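Local structure of isoaspartyl dipeptidase (Fervidobacterium islandicum, 7CDH) at residues A111-L116 / T123-G128. The protein probably hydrolyses isoaspartyl (beta-aspartyl) dipeptides as a zinc-dependent M38 metallopeptidase with a proposed role in protein repair. Numbering follows the deposited sequence.
Sequences AKAKSL and TFIYTG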
ATOM      1  N   ALA A 111      18.438  -0.790 -18.524  1.00 30.85           N
ATOM      2  CA  ALA A 111      18.801  -1.989 -19.319  1.00 30.86           C
ATOM      3  C   ALA A 111      19.514  -1.521 -20.597  1.00 27.20           C
ATOM      4  O   ALA A 111      20.583  -2.066 -20.887  1.00 24.94           O
ATOM      5  CB  ALA A 111      17.583  -2.841 -19.630  1.00 27.19           C
ATOM      6  N   LYS A 112      18.927  -0.565 -21.323  1.00 24.84           N
ATOM      7  CA  LYS A 112      19.534   0.066 -22.524  1.00 27.98           C
ATOM      8  C   LYS A 112      20.897   0.677 -22.180  1.00 28.45           C
ATOM      9  O   LYS A 112      21.862   0.347 -22.885  1.00 27.10           O
ATOM     10  CB  LYS A 112      18.633   1.144 -23.112  1.00 30.26           C
ATOM     11  CG  LYS A 112      19.167   1.786 -24.382  1.00 32.61           C
ATOM     12  CD  LYS A 112      19.638   0.792 -25.413  1.00 30.95           C
ATOM     13  CE  LYS A 112      19.565   1.349 -26.819  1.00 31.23           C
ATOM     14  NZ  LYS A 112      20.153   0.416 -27.812  1.00 32.23           N
ATOM     15  N   ALA A 113      20.997   1.450 -21.093  1.00 28.86           N
ATOM     16  CA  ALA A 113      22.283   2.036 -20.645  1.00 28.72           C
ATOM     17  C   ALA A 113      23.316   0.924 -20.415  1.00 27.07           C
ATOM     18  O   ALA A 113      24.516   1.139 -20.705  1.00 25.46           O
ATOM     19  CB  ALA A 113      22.122   2.906 -19.424  1.00 26.92           C
ATOM     20  N   LYS A 114      22.887  -0.222 -19.920  1.00 28.06           N
ATOM     21  CA  LYS A 114      23.810  -1.354 -19.612  1.00 30.90           C
ATOM     22  C   LYS A 114      24.255  -2.030 -20.905  1.00 33.94           C
ATOM     23  O   LYS A 114      25.432  -2.463 -20.955  1.00 37.42           O
ATOM     24  CB  LYS A 114      23.162  -2.419 -18.729  1.00 29.94           C
ATOM     25  CG  LYS A 114      23.129  -2.045 -17.263  1.00 31.36           C
ATOM     26  CD  LYS A 114      24.480  -2.095 -16.683  1.00 33.74           C
ATOM     27  CE  LYS A 114      24.506  -2.077 -15.183  1.00 39.59           C
ATOM     28  NZ  LYS A 114      25.586  -2.962 -14.694  1.00 45.40           N
ATOM     29  N   SER A 115      23.376  -2.119 -21.903  1.00 31.03           N
ATOM     30  CA  SER A 115      23.751  -2.815 -23.147  1.00 34.94           C
ATOM     31  C   SER A 115      24.661  -1.904 -23.992  1.00 33.96           C
ATOM     32  O   SER A 115      25.623  -2.444 -24.585  1.00 31.79           O
ATOM     33  CB  SER A 115      22.572  -3.349 -23.904  1.00 30.73           C
ATOM     34  OG  SER A 115      21.798  -2.311 -24.404  1.00 34.22           O
ATOM     35  N   LEU A 116      24.373  -0.603 -24.075  1.00 30.74           N
ATOM     36  CA  LEU A 116      25.312   0.365 -24.690  1.00 30.89           C
ATOM     37  C   LEU A 116      26.671   0.219 -23.996  1.00 30.27           C
ATOM     38  O   LEU A 116      27.658   0.151 -24.683  1.00 33.72           O
ATOM     39  CB  LEU A 116      24.760   1.780 -24.575  1.00 30.15           C
ATOM     40  CG  LEU A 116      23.500   2.041 -25.391  1.00 28.67           C
ATOM     41  CD1 LEU A 116      22.947   3.433 -25.126  1.00 28.90           C
ATOM     42  CD2 LEU A 116      23.778   1.872 -26.855  1.00 26.93           C
ATOM     43  N   THR A 123      27.916   5.150 -20.085  1.00 27.90           N
ATOM     44  CA  THR A 123      26.492   5.555 -19.961  1.00 28.13           C
ATOM     45  C   THR A 123      26.168   5.910 -18.518  1.00 27.51           C
ATOM     46  O   THR A 123      26.650   5.212 -17.607  1.00 25.83           O
ATOM     47  CB  THR A 123      25.554   4.424 -20.384  1.00 26.75           C
ATOM     48  OG1 THR A 123      25.786   3.315 -19.501  1.00 25.92           O
ATOM     49  CG2 THR A 123      25.830   4.003 -21.794  1.00 27.83           C
ATOM     50  N   PHE A 124      25.304   6.901 -18.357  1.00 25.66           N
ATOM     51  CA  PHE A 124      24.702   7.286 -17.068  1.00 25.74           C
ATOM     52  C   PHE A 124      23.258   7.617 -17.378  1.00 25.88           C
ATOM     53  O   PHE A 124      22.918   7.869 -18.545  1.00 25.33           O
ATOM     54  CB  PHE A 124      25.443   8.453 -16.413  1.00 27.49           C
ATOM     55  CG  PHE A 124      26.926   8.212 -16.315  1.00 28.60           C
ATOM     56  CD1 PHE A 124      27.755   8.507 -17.376  1.00 27.36           C
ATOM     57  CD2 PHE A 124      27.470   7.586 -15.204  1.00 30.15           C
ATOM     58  CE1 PHE A 124      29.099   8.170 -17.337  1.00 29.72           C
ATOM     59  CE2 PHE A 124      28.831   7.338 -15.125  1.00 27.96           C
ATOM     60  CZ  PHE A 124      29.639   7.606 -16.202  1.00 28.96           C
ATOM     61  N   ILE A 125      22.419   7.607 -16.357  1.00 25.56           N
ATOM     62  CA  ILE A 125      20.987   7.889 -16.587  1.00 26.86           C
ATOM     63  C   ILE A 125      20.548   8.881 -15.525  1.00 26.05           C
ATOM     64  O   ILE A 125      21.185   8.963 -14.490  1.00 26.48           O
ATOM     65  CB  ILE A 125      20.180   6.575 -16.592  1.00 27.39           C
ATOM     66  CG1 ILE A 125      20.163   5.890 -15.229  1.00 26.32           C
ATOM     67  CG2 ILE A 125      20.724   5.627 -17.654  1.00 28.63           C
ATOM     68  CD1 ILE A 125      19.165   4.784 -15.140  1.00 27.64           C
ATOM     69  N   TYR A 126      19.477   9.580 -15.815  1.00 27.55           N
ATOM     70  CA  TYR A 126      18.603  10.227 -14.827  1.00 29.17           C
ATOM     71  C   TYR A 126      17.502   9.255 -14.407  1.00 26.14           C
ATOM     72  O   TYR A 126      17.111   8.385 -15.180  1.00 28.08           O
ATOM     73  CB  TYR A 126      17.958  11.451 -15.466  1.00 33.20           C
ATOM     74  CG  TYR A 126      18.905  12.537 -15.902  1.00 36.48           C
ATOM     75  CD1 TYR A 126      19.286  13.521 -15.025  1.00 43.88           C
ATOM     76  CD2 TYR A 126      19.352  12.633 -17.201  1.00 37.70           C
ATOM     77  CE1 TYR A 126      20.096  14.570 -15.423  1.00 46.60           C
ATOM     78  CE2 TYR A 126      20.160  13.671 -17.621  1.00 39.17           C
ATOM     79  CZ  TYR A 126      20.527  14.646 -16.725  1.00 40.52           C
ATOM     80  OH  TYR A 126      21.305  15.692 -17.082  1.00 40.58           O
ATOM     81  N   THR A 127      16.979   9.470 -13.214  1.00 27.05           N
ATOM     82  CA  THR A 127      15.676   8.960 -12.757  1.00 27.70           C
ATOM     83  C   THR A 127      14.670  10.050 -13.061  1.00 28.96           C
ATOM     84  O   THR A 127      15.087  11.104 -13.561  1.00 30.77           O
ATOM     85  CB  THR A 127      15.700   8.539 -11.293  1.00 29.74           C
ATOM     86  OG1 THR A 127      14.370   8.073 -11.136  1.00 32.61           O
ATOM     87  CG2 THR A 127      15.992   9.646 -10.303  1.00 32.98           C
ATOM     88  N   GLY A 128      13.391   9.801 -12.818  1.00 28.49           N
ATOM     89  CA  GLY A 128      12.323  10.758 -13.183  1.00 24.87           C
ATOM     90  C   GLY A 128      12.093  10.836 -14.676  1.00 25.76           C
ATOM     91  O   GLY A 128      12.649  10.007 -15.424  1.00 26.63           O
TER
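T123 grips the helix segment 111-116 through its hydroxyl: OG1 donates a hydrogen bond to the backbone carbonyl O of A113 at 2.8 Å. OG1 comes in from above the carbonyl plane, 48° out of it, with a C=O...OG1 angle of 118°. A chi1 of 62° puts the hydroxyl at the A113 carbonyl and the methyl CG2 of T123 against CB of L116, at 3.7 Å. Beside this polar link the contact is apolar: the methyl CB of A113 faces the strand and touches the CG2 branch of I125 at 3.5 Å. All four of these residues, T123, A113, L116 and I125, are buried. The segments run nearly antiparallel, with their axes 8.0 Å apart at closest approach. Helix 106-118 is the connection of a beta-alpha-beta crossover between the parallel strands 90-95 and 122-127, here packed against the second of them, on the outside of the TIM-barrel scaffold of the amidohydrolases. A valine in place of T123 would probably leave the carbonyl of A113 without its hydroxyl donor and K150, which also bonds OG1, without that partner. By contrast, K114 and S115 are partly exposed, on a face of the helix met by neighbouring subunits: they lie against F73 and E74 of a second subunit, and NZ of K114 forms a salt bridge with D149 of a third. On the strand, the F124 side chain leaves on the face turned from the helix and touches I152 of strand 151-159.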